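Local coordinates for hypothetical 33.3 KDA protein IN ade3-ser2 intergenic region (Saccharomyces cerevisiae, PDB 1ODF) that probably acts as an ATP-dependent kinase of the P-loop type, with a substrate not yet known and a structure close to that of E. coli pantothenate kinase, at residues G219-L222 with Q223-H226; G235-D238 with E239-H242; I13-L16 with D17-P21; T211-I214 with N215-Y218. All blocks are in the same frame, centred on the assembly; numbering follows the deposited sequence.

Contact 1 (G219-L222 with Q223-H226); sequences GWRL and QQEH
Leu222 and Arg221 carry this stretch of helix, each reaching one turn ahead, Leu222 through its carbonyl to His226, Arg221 through its side chain to Gln224 and Glu225. The carbonyl of Leu222 does double duty. Its oxygen accepts the helical bond from His226 N, N to O 3.1 Å, and the same oxygen lies over one face of the His226 ring, displaced toward the rim, with Leu222 O 3.1 Å from His226 CG. The Leu222 side chain itself adds little here: CD2 comes to 4.4 Å from NE2 of His226. Arg221 works at its polar end. With CG anti to the backbone N (chi1 -171°), a bend at chi2 turns the chain toward the next turn of the helix, and the guanidinium meets two partners, one over a face and one at its edge. Gln224 OE1 sits over the face, 2.9 Å from Arg221 NE, but the angle is too poor for a hydrogen bond. Glu225 OE1 comes to the edge instead, in the guanidinium plane, and forms a long salt bridge of 3.6 Å with Arg221 NH1; the carboxylate plane is turned 77° from that of the guanidinium. The other oxygen of Glu225 takes the backbone N of Met236, so the acid serves two parts of the chain. All of this lies on helix 216-232, whose Arg221, Leu222 and Glu225 pack on Val241 of helix 238-246, while His226 bonds to Asp238 at that helix's start and Trp220, whose side chain lies near Gly41 of the predicted ATP-binding loop, donates NE1 to Ser277 O.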
ATOM      1  N   GLY A 219     -13.359  12.088  -7.178  1.00 48.51           N
ATOM      2  CA  GLY A 219     -13.530  13.332  -6.455  1.00 49.53           C
ATOM      3  C   GLY A 219     -12.287  13.761  -5.707  1.00 50.46           C
ATOM      4  O   GLY A 219     -11.818  14.886  -5.869  1.00 51.20           O
ATOM      5  N   TRP A 220     -11.745  12.864  -4.889  1.00 50.98           N
ATOM      6  CA  TRP A 220     -10.556  13.170  -4.106  1.00 51.48           C
ATOM      7  C   TRP A 220      -9.356  13.601  -4.947  1.00 51.50           C
ATOM      8  O   TRP A 220      -8.586  14.465  -4.534  1.00 49.94           O
ATOM      9  CB  TRP A 220     -10.172  11.968  -3.244  1.00 52.74           C
ATOM     10  CG  TRP A 220     -11.220  11.577  -2.246  1.00 53.45           C
ATOM     11  CD1 TRP A 220     -12.122  12.402  -1.638  1.00 54.38           C
ATOM     12  CD2 TRP A 220     -11.425  10.275  -1.680  1.00 53.77           C
ATOM     13  NE1 TRP A 220     -12.871  11.698  -0.726  1.00 54.45           N
ATOM     14  CE2 TRP A 220     -12.464  10.391  -0.731  1.00 53.76           C
ATOM     15  CE3 TRP A 220     -10.829   9.023  -1.882  1.00 53.59           C
ATOM     16  CZ2 TRP A 220     -12.922   9.302   0.017  1.00 53.48           C
ATOM     17  CZ3 TRP A 220     -11.285   7.940  -1.137  1.00 53.80           C
ATOM     18  CH2 TRP A 220     -12.322   8.089  -0.199  1.00 52.80           C
ATOM     19  N   ARG A 221      -9.184  13.006  -6.121  1.00 52.25           N
ATOM     20  CA  ARG A 221      -8.054  13.389  -6.956  1.00 55.05           C
ATOM     21  C   ARG A 221      -8.333  14.681  -7.734  1.00 55.87           C
ATOM     22  O   ARG A 221      -7.406  15.429  -8.054  1.00 56.25           O
ATOM     23  CB  ARG A 221      -7.680  12.263  -7.920  1.00 55.72           C
ATOM     24  CG  ARG A 221      -6.369  12.530  -8.658  1.00 59.48           C
ATOM     25  CD  ARG A 221      -5.246  12.877  -7.673  1.00 60.95           C
ATOM     26  NE  ARG A 221      -4.113  13.519  -8.336  1.00 64.79           N
ATOM     27  CZ  ARG A 221      -3.090  12.872  -8.888  1.00 65.87           C
ATOM     28  NH1 ARG A 221      -2.114  13.556  -9.473  1.00 66.73           N
ATOM     29  NH2 ARG A 221      -3.026  11.549  -8.836  1.00 66.94           N
ATOM     30  N   LEU A 222      -9.603  14.940  -8.037  1.00 56.03           N
ATOM     31  CA  LEU A 222      -9.981  16.158  -8.749  1.00 57.06           C
ATOM     32  C   LEU A 222      -9.688  17.339  -7.837  1.00 58.45           C
ATOM     33  O   LEU A 222      -9.219  18.388  -8.286  1.00 58.88           O
ATOM     34  CB  LEU A 222     -11.472  16.142  -9.106  1.00 55.63           C
ATOM     35  CG  LEU A 222     -11.870  15.356 -10.361  1.00 56.93           C
ATOM     36  CD1 LEU A 222     -13.352  15.001 -10.308  1.00 57.13           C
ATOM     37  CD2 LEU A 222     -11.544  16.175 -11.604  1.00 55.52           C
ATOM     38  N   GLN A 223      -9.963  17.156  -6.550  1.00 58.71           N
ATOM     39  CA  GLN A 223      -9.724  18.195  -5.565  1.00 59.60           C
ATOM     40  C   GLN A 223      -8.234  18.492  -5.495  1.00 59.61           C
ATOM     41  O   GLN A 223      -7.812  19.635  -5.670  1.00 59.60           O
ATOM     42  CB  GLN A 223     -10.219  17.745  -4.190  1.00 61.95           C
ATOM     43  CG  GLN A 223      -9.758  18.638  -3.041  1.00 67.40           C
ATOM     44  CD  GLN A 223      -9.900  17.974  -1.675  1.00 71.22           C
ATOM     45  OE1 GLN A 223      -9.415  18.497  -0.664  1.00 72.85           O
ATOM     46  NE2 GLN A 223     -10.567  16.820  -1.637  1.00 71.74           N
ATOM     47  N   GLN A 224      -7.447  17.450  -5.246  1.00 59.47           N
ATOM     48  CA  GLN A 224      -5.997  17.569  -5.128  1.00 59.72           C
ATOM     49  C   GLN A 224      -5.364  18.331  -6.296  1.00 58.35           C
ATOM     50  O   GLN A 224      -4.545  19.230  -6.095  1.00 57.43           O
ATOM     51  CB  GLN A 224      -5.374  16.172  -5.022  1.00 61.25           C
ATOM     52  CG  GLN A 224      -3.895  16.168  -4.669  1.00 64.55           C
ATOM     53  CD  GLN A 224      -3.295  14.766  -4.621  1.00 67.07           C
ATOM     54  OE1 GLN A 224      -3.160  14.090  -5.645  1.00 66.83           O
ATOM     55  NE2 GLN A 224      -2.933  14.323  -3.423  1.00 68.06           N
ATOM     56  N   GLU A 225      -5.756  17.974  -7.514  1.00 57.07           N
ATOM     57  CA  GLU A 225      -5.213  18.598  -8.712  1.00 56.56           C
ATOM     58  C   GLU A 225      -5.626  20.067  -8.889  1.00 56.06           C
ATOM     59  O   GLU A 225      -4.849  20.883  -9.390  1.00 54.06           O
ATOM     60  CB  GLU A 225      -5.628  17.793  -9.947  1.00 57.92           C
ATOM     61  CG  GLU A 225      -4.651  17.907 -11.106  1.00 60.52           C
ATOM     62  CD  GLU A 225      -3.366  17.128 -10.860  1.00 61.97           C
ATOM     63  OE1 GLU A 225      -2.944  17.009  -9.688  1.00 62.57           O
ATOM     64  OE2 GLU A 225      -2.771  16.646 -11.846  1.00 63.84           O
ATOM     65  N   HIS A 226      -6.849  20.398  -8.488  1.00 55.31           N
ATOM     66  CA  HIS A 226      -7.345  21.767  -8.605  1.00 53.57           C
ATOM     67  C   HIS A 226      -6.527  22.692  -7.714  1.00 52.79           C
ATOM     68  O   HIS A 226      -6.256  23.846  -8.069  1.00 51.43           O
ATOM     69  CB  HIS A 226      -8.826  21.839  -8.213  1.00 53.15           C
ATOM     70  CG  HIS A 226      -9.756  21.296  -9.253  1.00 53.95           C
ATOM     71  ND1 HIS A 226     -11.109  21.139  -9.033  1.00 54.52           N
ATOM     72  CD2 HIS A 226      -9.531  20.875 -10.522  1.00 53.52           C
ATOM     73  CE1 HIS A 226     -11.675  20.645 -10.121  1.00 53.71           C
ATOM     74  NE2 HIS A 226     -10.740  20.475 -11.039  1.00 52.63           N
TER

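Contact 2 (G235-D238 with E239-H242); sequences GMTD and EQVH
Thr237 O is gripped by two backbone amides of the next turn. Val241 N gives the sound bond, 2.8 Å to Thr237 O and nearly in line with the carbonyl, while Gln240 N sits just as near that oxygen but at a bend that makes its bond weak. The amide of Gln240 does better with the side chain: Thr237 OG1 accepts from Gln240 N at 3.2 Å with an N-H...O angle of 152°. That hydroxyl can reach forward to the amide because it stands between its own N and carbonyl carbon (chi1 65°). Gln240 returns the favour. Its extended side chain runs obliquely across Thr237, and OE1 accepts from Thr237 N at 3.1 Å, the donor tilted 30° from the plane of that carbonyl. Next to this exchange Met236 lays its CB 3.4 Å from CB of Gln240 and 3.7 Å from Val241 CG2, the methionine and valine chains crossing at about a right angle. One residue on, Asp238 O takes His242 N at 2.9 Å and also, weakly, His242 ND1, which meets that oxygen at the ring edge and in the ring plane. The carboxylate of Asp238 looks elsewhere, to NE2 of His226 on the preceding helix. With Thr237 as N-cap and side chain and main chain exchanging bonds in both directions, this is a capping box, with glutamine as the returning residue, at the start of helix 238-246.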
ATOM      1  N   GLY A 235      -0.835  20.991 -13.924  1.00 62.68           N
ATOM      2  CA  GLY A 235      -1.490  19.782 -13.457  1.00 61.75           C
ATOM      3  C   GLY A 235      -2.321  19.175 -14.574  1.00 61.31           C
ATOM      4  O   GLY A 235      -2.323  19.678 -15.698  1.00 61.54           O
ATOM      5  N   MET A 236      -3.033  18.095 -14.276  1.00 60.43           N
ATOM      6  CA  MET A 236      -3.857  17.441 -15.288  1.00 58.13           C
ATOM      7  C   MET A 236      -5.198  18.139 -15.440  1.00 56.60           C
ATOM      8  O   MET A 236      -5.694  18.747 -14.493  1.00 54.51           O
ATOM      9  CB  MET A 236      -4.119  15.978 -14.910  1.00 58.17           C
ATOM     10  CG  MET A 236      -2.906  15.058 -14.917  1.00 58.09           C
ATOM     11  SD  MET A 236      -3.318  13.394 -14.294  1.00 58.34           S
ATOM     12  CE  MET A 236      -3.334  13.682 -12.492  1.00 54.09           C
ATOM     13  N   THR A 237      -5.773  18.055 -16.638  1.00 56.31           N
ATOM     14  CA  THR A 237      -7.091  18.628 -16.878  1.00 56.25           C
ATOM     15  C   THR A 237      -8.023  17.598 -16.251  1.00 55.66           C
ATOM     16  O   THR A 237      -7.611  16.458 -16.009  1.00 54.08           O
ATOM     17  CB  THR A 237      -7.428  18.751 -18.392  1.00 56.73           C
ATOM     18  OG1 THR A 237      -7.510  17.450 -18.984  1.00 57.04           O
ATOM     19  CG2 THR A 237      -6.369  19.562 -19.115  1.00 58.67           C
ATOM     20  N   ASP A 238      -9.265  17.982 -15.979  1.00 55.17           N
ATOM     21  CA  ASP A 238     -10.202  17.043 -15.383  1.00 56.46           C
ATOM     22  C   ASP A 238     -10.255  15.769 -16.219  1.00 56.54           C
ATOM     23  O   ASP A 238     -10.307  14.664 -15.681  1.00 55.71           O
ATOM     24  CB  ASP A 238     -11.599  17.657 -15.278  1.00 55.62           C
ATOM     25  CG  ASP A 238     -11.615  18.928 -14.448  1.00 56.87           C
ATOM     26  OD1 ASP A 238     -10.807  19.044 -13.498  1.00 55.89           O
ATOM     27  OD2 ASP A 238     -12.451  19.809 -14.740  1.00 58.42           O
ATOM     28  N   GLU A 239     -10.227  15.934 -17.538  1.00 57.61           N
ATOM     29  CA  GLU A 239     -10.267  14.799 -18.449  1.00 59.72           C
ATOM     30  C   GLU A 239      -9.089  13.868 -18.180  1.00 59.77           C
ATOM     31  O   GLU A 239      -9.235  12.643 -18.183  1.00 58.34           O
ATOM     32  CB  GLU A 239     -10.231  15.286 -19.904  1.00 61.74           C
ATOM     33  CG  GLU A 239     -10.251  14.173 -20.956  1.00 65.93           C
ATOM     34  CD  GLU A 239     -10.470  14.697 -22.373  1.00 68.57           C
ATOM     35  OE1 GLU A 239      -9.714  15.591 -22.807  1.00 70.93           O
ATOM     36  OE2 GLU A 239     -11.397  14.212 -23.060  1.00 69.43           O
ATOM     37  N   GLN A 240      -7.921  14.460 -17.942  1.00 59.95           N
ATOM     38  CA  GLN A 240      -6.713  13.689 -17.679  1.00 59.75           C
ATOM     39  C   GLN A 240      -6.784  13.030 -16.314  1.00 57.86           C
ATOM     40  O   GLN A 240      -6.321  11.904 -16.138  1.00 57.11           O
ATOM     41  CB  GLN A 240      -5.476  14.587 -17.741  1.00 60.91           C
ATOM     42  CG  GLN A 240      -5.317  15.327 -19.047  1.00 63.00           C
ATOM     43  CD  GLN A 240      -3.977  16.012 -19.154  1.00 64.28           C
ATOM     44  OE1 GLN A 240      -3.532  16.682 -18.217  1.00 64.10           O
ATOM     45  NE2 GLN A 240      -3.322  15.856 -20.300  1.00 63.45           N
ATOM     46  N   VAL A 241      -7.352  13.743 -15.346  1.00 56.09           N
ATOM     47  CA  VAL A 241      -7.481  13.197 -14.005  1.00 53.96           C
ATOM     48  C   VAL A 241      -8.374  11.968 -14.093  1.00 52.67           C
ATOM     49  O   VAL A 241      -8.143  10.976 -13.406  1.00 52.42           O
ATOM     50  CB  VAL A 241      -8.083  14.231 -13.026  1.00 52.36           C
ATOM     51  CG1 VAL A 241      -8.373  13.583 -11.682  1.00 50.66           C
ATOM     52  CG2 VAL A 241      -7.108  15.376 -12.837  1.00 50.91           C
ATOM     53  N   HIS A 242      -9.385  12.029 -14.951  1.00 51.44           N
ATOM     54  CA  HIS A 242     -10.273  10.891 -15.118  1.00 51.38           C
ATOM     55  C   HIS A 242      -9.511   9.751 -15.762  1.00 49.53           C
ATOM     56  O   HIS A 242      -9.673   8.593 -15.387  1.00 48.87           O
ATOM     57  CB  HIS A 242     -11.484  11.252 -15.981  1.00 51.80           C
ATOM     58  CG  HIS A 242     -12.689  11.626 -15.179  1.00 55.50           C
ATOM     59  ND1 HIS A 242     -12.786  12.818 -14.494  1.00 57.92           N
ATOM     60  CD2 HIS A 242     -13.814  10.929 -14.888  1.00 55.94           C
ATOM     61  CE1 HIS A 242     -13.917  12.839 -13.810  1.00 58.27           C
ATOM     62  NE2 HIS A 242     -14.558  11.705 -14.031  1.00 58.07           N
TER

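Contact 3 (I13-L16 with D17-P21); sequences IEFL and DKYIP
Phe15 and Tyr19, one turn apart, meet through ring atoms, with Phe15 CD2 3.6 Å from Tyr19 CD1. Their ring centres are 5.0 Å apart and the planes are inclined at 39°, an oblique pairing. Tyr19 also brings its ring edge to the backbone, so that Phe15 O lies in the ring plane 3.1 Å from Tyr19 CD1. On another side of the helix Leu16 CB touches Ile20 CD1 at 4.0 Å, and Ile13 runs alongside Asp17, its CG2 3.2 Å from OD2 of the acid. Helix 8-24 lies against the central sheet of a P-loop kinase fold: Phe15 and Tyr19 rest on Leu205, Ala269 and Thr286 of three of its strands, while Leu16 and Ile20 pack on Ile51 and Leu55 of helix 44-59. Backbone bonds fix the spacing. Ile20 N holds Leu16 O at 2.9 Å and Asp17 N holds Ile13 O at 2.8 Å, but Lys18 N makes only weak bonds, to Glu14 O and Phe15 O. The helix kinks at Pro21, whose N makes no bond to the turn before. Farther out, Asp17 OD1 is held by His54 NE2, and Lys18 NZ pairs with Glu22.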
ATOM      1  N   ILE A  13      -5.150   4.130  16.637  1.00 34.50           N
ATOM      2  CA  ILE A  13      -4.302   4.133  17.824  1.00 35.84           C
ATOM      3  C   ILE A  13      -4.910   3.224  18.884  1.00 38.83           C
ATOM      4  O   ILE A  13      -4.207   2.488  19.573  1.00 40.69           O
ATOM      5  CB  ILE A  13      -4.163   5.563  18.413  1.00 36.70           C
ATOM      6  CG1 ILE A  13      -3.321   6.434  17.476  1.00 35.55           C
ATOM      7  CG2 ILE A  13      -3.540   5.502  19.812  1.00 36.32           C
ATOM      8  CD1 ILE A  13      -3.119   7.853  17.976  1.00 33.41           C
ATOM      9  N   GLU A  14      -6.227   3.298  19.011  1.00 39.61           N
ATOM     10  CA  GLU A  14      -6.969   2.487  19.957  1.00 41.09           C
ATOM     11  C   GLU A  14      -6.669   1.011  19.663  1.00 40.51           C
ATOM     12  O   GLU A  14      -6.258   0.250  20.546  1.00 39.36           O
ATOM     13  CB  GLU A  14      -8.456   2.793  19.781  1.00 44.79           C
ATOM     14  CG  GLU A  14      -9.428   1.873  20.488  1.00 50.81           C
ATOM     15  CD  GLU A  14     -10.873   2.294  20.247  1.00 55.38           C
ATOM     16  OE1 GLU A  14     -11.235   3.425  20.652  1.00 57.65           O
ATOM     17  OE2 GLU A  14     -11.639   1.503  19.648  1.00 54.92           O
ATOM     18  N   PHE A  15      -6.867   0.629  18.406  1.00 38.35           N
ATOM     19  CA  PHE A  15      -6.625  -0.730  17.947  1.00 35.65           C
ATOM     20  C   PHE A  15      -5.171  -1.179  18.163  1.00 36.01           C
ATOM     21  O   PHE A  15      -4.923  -2.257  18.697  1.00 33.14           O
ATOM     22  CB  PHE A  15      -7.009  -0.818  16.462  1.00 35.29           C
ATOM     23  CG  PHE A  15      -6.500  -2.051  15.753  1.00 36.38           C
ATOM     24  CD1 PHE A  15      -5.431  -1.965  14.862  1.00 36.00           C
ATOM     25  CD2 PHE A  15      -7.119  -3.290  15.938  1.00 35.50           C
ATOM     26  CE1 PHE A  15      -4.991  -3.098  14.158  1.00 36.54           C
ATOM     27  CE2 PHE A  15      -6.682  -4.429  15.238  1.00 32.98           C
ATOM     28  CZ  PHE A  15      -5.623  -4.331  14.348  1.00 32.80           C
ATOM     29  N   LEU A  16      -4.213  -0.347  17.764  1.00 35.96           N
ATOM     30  CA  LEU A  16      -2.807  -0.713  17.900  1.00 38.97           C
ATOM     31  C   LEU A  16      -2.264  -0.705  19.320  1.00 39.78           C
ATOM     32  O   LEU A  16      -1.404  -1.527  19.653  1.00 40.11           O
ATOM     33  CB  LEU A  16      -1.935   0.174  17.005  1.00 37.40           C
ATOM     34  CG  LEU A  16      -2.103  -0.070  15.498  1.00 38.85           C
ATOM     35  CD1 LEU A  16      -1.184   0.857  14.706  1.00 35.51           C
ATOM     36  CD2 LEU A  16      -1.806  -1.536  15.178  1.00 34.52           C
ATOM     37  N   ASP A  17      -2.763   0.204  20.156  1.00 40.12           N
ATOM     38  CA  ASP A  17      -2.304   0.292  21.543  1.00 41.88           C
ATOM     39  C   ASP A  17      -2.737  -0.921  22.357  1.00 41.71           C
ATOM     40  O   ASP A  17      -2.245  -1.149  23.463  1.00 41.58           O
ATOM     41  CB  ASP A  17      -2.813   1.575  22.208  1.00 44.13           C
ATOM     42  CG  ASP A  17      -1.962   2.791  21.871  1.00 46.33           C
ATOM     43  OD1 ASP A  17      -0.959   2.645  21.132  1.00 48.13           O
ATOM     44  OD2 ASP A  17      -2.301   3.896  22.349  1.00 47.38           O
ATOM     45  N   LYS A  18      -3.669  -1.692  21.811  1.00 41.77           N
ATOM     46  CA  LYS A  18      -4.121  -2.900  22.482  1.00 39.86           C
ATOM     47  C   LYS A  18      -3.353  -4.094  21.924  1.00 38.59           C
ATOM     48  O   LYS A  18      -2.770  -4.886  22.674  1.00 37.87           O
ATOM     49  CB  LYS A  18      -5.623  -3.135  22.260  1.00 39.25           C
ATOM     50  CG  LYS A  18      -6.050  -4.578  22.552  1.00 40.34           C
ATOM     51  CD  LYS A  18      -7.545  -4.814  22.357  1.00 42.39           C
ATOM     52  CE  LYS A  18      -7.900  -6.306  22.453  1.00 44.16           C
ATOM     53  NZ  LYS A  18      -7.529  -6.931  23.761  1.00 46.09           N
ATOM     54  N   TYR A  19      -3.333  -4.202  20.600  1.00 35.00           N
ATOM     55  CA  TYR A  19      -2.685  -5.338  19.965  1.00 34.80           C
ATOM     56  C   TYR A  19      -1.164  -5.412  19.931  1.00 33.99           C
ATOM     57  O   TYR A  19      -0.609  -6.505  20.037  1.00 32.30           O
ATOM     58  CB  TYR A  19      -3.252  -5.536  18.558  1.00 34.33           C
ATOM     59  CG  TYR A  19      -4.656  -6.104  18.577  1.00 35.69           C
ATOM     60  CD1 TYR A  19      -5.773  -5.269  18.636  1.00 36.56           C
ATOM     61  CD2 TYR A  19      -4.864  -7.484  18.596  1.00 35.08           C
ATOM     62  CE1 TYR A  19      -7.072  -5.799  18.719  1.00 36.55           C
ATOM     63  CE2 TYR A  19      -6.145  -8.022  18.677  1.00 36.71           C
ATOM     64  CZ  TYR A  19      -7.244  -7.177  18.738  1.00 36.14           C
ATOM     65  OH  TYR A  19      -8.501  -7.721  18.812  1.00 34.70           O
ATOM     66  N   ILE A  20      -0.487  -4.277  19.789  1.00 33.50           N
ATOM     67  CA  ILE A  20       0.967  -4.308  19.749  1.00 33.25           C
ATOM     68  C   ILE A  20       1.534  -4.815  21.075  1.00 34.01           C
ATOM     69  O   ILE A  20       2.387  -5.709  21.086  1.00 34.55           O
ATOM     70  CB  ILE A  20       1.547  -2.932  19.364  1.00 30.78           C
ATOM     71  CG1 ILE A  20       1.321  -2.710  17.856  1.00 28.48           C
ATOM     72  CG2 ILE A  20       3.040  -2.868  19.697  1.00 31.05           C
ATOM     73  CD1 ILE A  20       1.752  -1.348  17.325  1.00 28.16           C
ATOM     74  N   PRO A  21       1.059  -4.270  22.209  1.00 33.16           N
ATOM     75  CA  PRO A  21       1.565  -4.738  23.502  1.00 33.48           C
ATOM     76  C   PRO A  21       1.299  -6.241  23.673  1.00 34.01           C
ATOM     77  O   PRO A  21       2.126  -6.971  24.224  1.00 32.44           O
ATOM     78  CB  PRO A  21       0.790  -3.884  24.500  1.00 33.36           C
ATOM     79  CG  PRO A  21       0.621  -2.580  23.739  1.00 34.52           C
ATOM     80  CD  PRO A  21       0.195  -3.088  22.385  1.00 34.33           C
TER

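Contact 4 (T211-I214 with N215-Y218); sequences TDNI and NNVY
Ile214 and Val217 lie side by side and point the same way, Ile214 CD1 reaching 4.1 Å from Val217 CG2. Two torsions put that methyl there: CG1 of Ile214 is anti to the backbone N (chi1 -161°), and a bend at chi2 then swings CD1 over. The backbones below are joined as well, for Val217 N donates to Ile214 O at 3.1 Å; the bond is straight at the hydrogen, yet the donor stands 51° out of the carbonyl plane. Spanning three residues, this bond follows directly on the type I turn from Asn213 to Asn216, where Asn216 N reaches Asn213 O at a less certain 3.0 Å. The Asn213 side chain runs at a slant to those of Asn215 and Asn216, with the amide planes steeply inclined. Asn213 and Asn215 hold their amide planes 66° apart, and Asn213 ND2 comes to 3.3 Å from Asn215 CB, the amide of one meeting the stem of the other. The side chain of Asn216 folds back toward Thr211 and Asp212, its amide plane almost perpendicular to the Asp212 carboxylate, although which of its ends is nitrogen is doubtful. Thr211 OG1 has a bond of its own with Ile275 O. The turn thus carries the chain out of strand 204-211 into helix 216-232, with Ile214 and Val217 set against Pro39 of the predicted ATP-binding loop and Met249 of helix 249-262, and Val217 also against Val245 of helix 238-246.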
ATOM      1  N   THR A 211     -14.677   2.823   1.604  1.00 40.73           N
ATOM      2  CA  THR A 211     -15.600   3.950   1.549  1.00 42.07           C
ATOM      3  C   THR A 211     -16.978   3.511   1.057  1.00 43.90           C
ATOM      4  O   THR A 211     -17.131   2.386   0.583  1.00 45.47           O
ATOM      5  CB  THR A 211     -15.023   5.067   0.636  1.00 41.23           C
ATOM      6  OG1 THR A 211     -15.880   6.213   0.671  1.00 42.79           O
ATOM      7  CG2 THR A 211     -14.871   4.573  -0.792  1.00 34.16           C
ATOM      8  N   ASP A 212     -17.975   4.384   1.189  1.00 45.82           N
ATOM      9  CA  ASP A 212     -19.344   4.072   0.760  1.00 47.77           C
ATOM     10  C   ASP A 212     -19.501   4.068  -0.757  1.00 48.47           C
ATOM     11  O   ASP A 212     -20.381   3.402  -1.302  1.00 48.46           O
ATOM     12  CB  ASP A 212     -20.331   5.071   1.370  1.00 49.68           C
ATOM     13  CG  ASP A 212     -19.902   6.512   1.166  1.00 51.97           C
ATOM     14  OD1 ASP A 212     -19.541   6.866   0.026  1.00 53.92           O
ATOM     15  OD2 ASP A 212     -19.930   7.290   2.143  1.00 54.07           O
ATOM     16  N   ASN A 213     -18.656   4.825  -1.446  1.00 50.36           N
ATOM     17  CA  ASN A 213     -18.712   4.862  -2.904  1.00 52.54           C
ATOM     18  C   ASN A 213     -17.303   4.965  -3.460  1.00 51.85           C
ATOM     19  O   ASN A 213     -16.570   5.905  -3.149  1.00 51.56           O
ATOM     20  CB  ASN A 213     -19.561   6.040  -3.387  1.00 53.85           C
ATOM     21  CG  ASN A 213     -19.651   6.106  -4.899  1.00 55.52           C
ATOM     22  OD1 ASN A 213     -19.944   5.106  -5.563  1.00 57.63           O
ATOM     23  ND2 ASN A 213     -19.405   7.288  -5.454  1.00 57.80           N
ATOM     24  N   ILE A 214     -16.930   3.998  -4.289  1.00 51.92           N
ATOM     25  CA  ILE A 214     -15.592   3.979  -4.854  1.00 54.27           C
ATOM     26  C   ILE A 214     -15.306   5.141  -5.810  1.00 56.69           C
ATOM     27  O   ILE A 214     -14.145   5.475  -6.067  1.00 56.44           O
ATOM     28  CB  ILE A 214     -15.304   2.639  -5.574  1.00 52.43           C
ATOM     29  CG1 ILE A 214     -13.791   2.460  -5.726  1.00 53.01           C
ATOM     30  CG2 ILE A 214     -15.977   2.609  -6.938  1.00 52.09           C
ATOM     31  CD1 ILE A 214     -13.028   2.497  -4.393  1.00 48.72           C
ATOM     32  N   ASN A 215     -16.358   5.761  -6.336  1.00 57.12           N
ATOM     33  CA  ASN A 215     -16.161   6.878  -7.245  1.00 56.85           C
ATOM     34  C   ASN A 215     -15.713   8.109  -6.469  1.00 55.28           C
ATOM     35  O   ASN A 215     -15.466   9.169  -7.045  1.00 55.22           O
ATOM     36  CB  ASN A 215     -17.434   7.155  -8.049  1.00 56.78           C
ATOM     37  CG  ASN A 215     -17.667   6.115  -9.131  1.00 57.62           C
ATOM     38  OD1 ASN A 215     -16.763   5.799  -9.908  1.00 57.90           O
ATOM     39  ND2 ASN A 215     -18.882   5.580  -9.191  1.00 60.36           N
ATOM     40  N   ASN A 216     -15.600   7.957  -5.155  1.00 54.23           N
ATOM     41  CA  ASN A 216     -15.134   9.048  -4.314  1.00 52.75           C
ATOM     42  C   ASN A 216     -13.688   9.314  -4.703  1.00 51.84           C
ATOM     43  O   ASN A 216     -13.178  10.423  -4.536  1.00 52.11           O
ATOM     44  CB  ASN A 216     -15.200   8.658  -2.833  1.00 53.97           C
ATOM     45  CG  ASN A 216     -16.618   8.659  -2.291  1.00 54.62           C
ATOM     46  OD1 ASN A 216     -16.846   8.392  -1.109  1.00 54.41           O
ATOM     47  ND2 ASN A 216     -17.577   8.963  -3.154  1.00 52.93           N
ATOM     48  N   VAL A 217     -13.034   8.283  -5.229  1.00 49.61           N
ATOM     49  CA  VAL A 217     -11.645   8.390  -5.643  1.00 48.95           C
ATOM     50  C   VAL A 217     -11.465   9.474  -6.705  1.00 47.70           C
ATOM     51  O   VAL A 217     -10.506  10.239  -6.643  1.00 46.09           O
ATOM     52  CB  VAL A 217     -11.112   7.027  -6.167  1.00 48.00           C
ATOM     53  CG1 VAL A 217      -9.713   7.191  -6.754  1.00 49.42           C
ATOM     54  CG2 VAL A 217     -11.069   6.023  -5.025  1.00 47.69           C
ATOM     55  N   TYR A 218     -12.377   9.543  -7.674  1.00 47.52           N
ATOM     56  CA  TYR A 218     -12.279  10.573  -8.707  1.00 47.29           C
ATOM     57  C   TYR A 218     -12.342  11.924  -8.017  1.00 48.21           C
ATOM     58  O   TYR A 218     -11.489  12.791  -8.228  1.00 47.12           O
ATOM     59  CB  TYR A 218     -13.431  10.482  -9.712  1.00 46.52           C
ATOM     60  CG  TYR A 218     -13.354   9.307 -10.656  1.00 46.70           C
ATOM     61  CD1 TYR A 218     -14.045   8.123 -10.385  1.00 48.07           C
ATOM     62  CD2 TYR A 218     -12.593   9.375 -11.823  1.00 45.46           C
ATOM     63  CE1 TYR A 218     -13.980   7.040 -11.256  1.00 46.78           C
ATOM     64  CE2 TYR A 218     -12.518   8.297 -12.702  1.00 45.91           C
ATOM     65  CZ  TYR A 218     -13.214   7.133 -12.411  1.00 46.25           C
ATOM     66  OH  TYR A 218     -13.135   6.056 -13.263  1.00 45.51           O
TER

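In the fold
Going from the N terminus, contact 3 comes first, within helix 8-24, and touches none of the others; its nearest atoms are about 17 Å from contact 4. Contact 4 closes the short turn between strand 204-211 and helix 216-232, and contact 1 takes up that helix where contact 4 stops, Trp220 resting near Thr211. Contact 2 then starts helix 238-246. All four are local and run in series, neither nested nor crossed. Contacts 1 and 2 hold the two successive helices together by polar bonds and by packing, including Arg221 on Met236, and stacked rings of His242 and Tyr218 tie contact 2 to contact 4. Contact 3 lies across the chain's centre from contact 2.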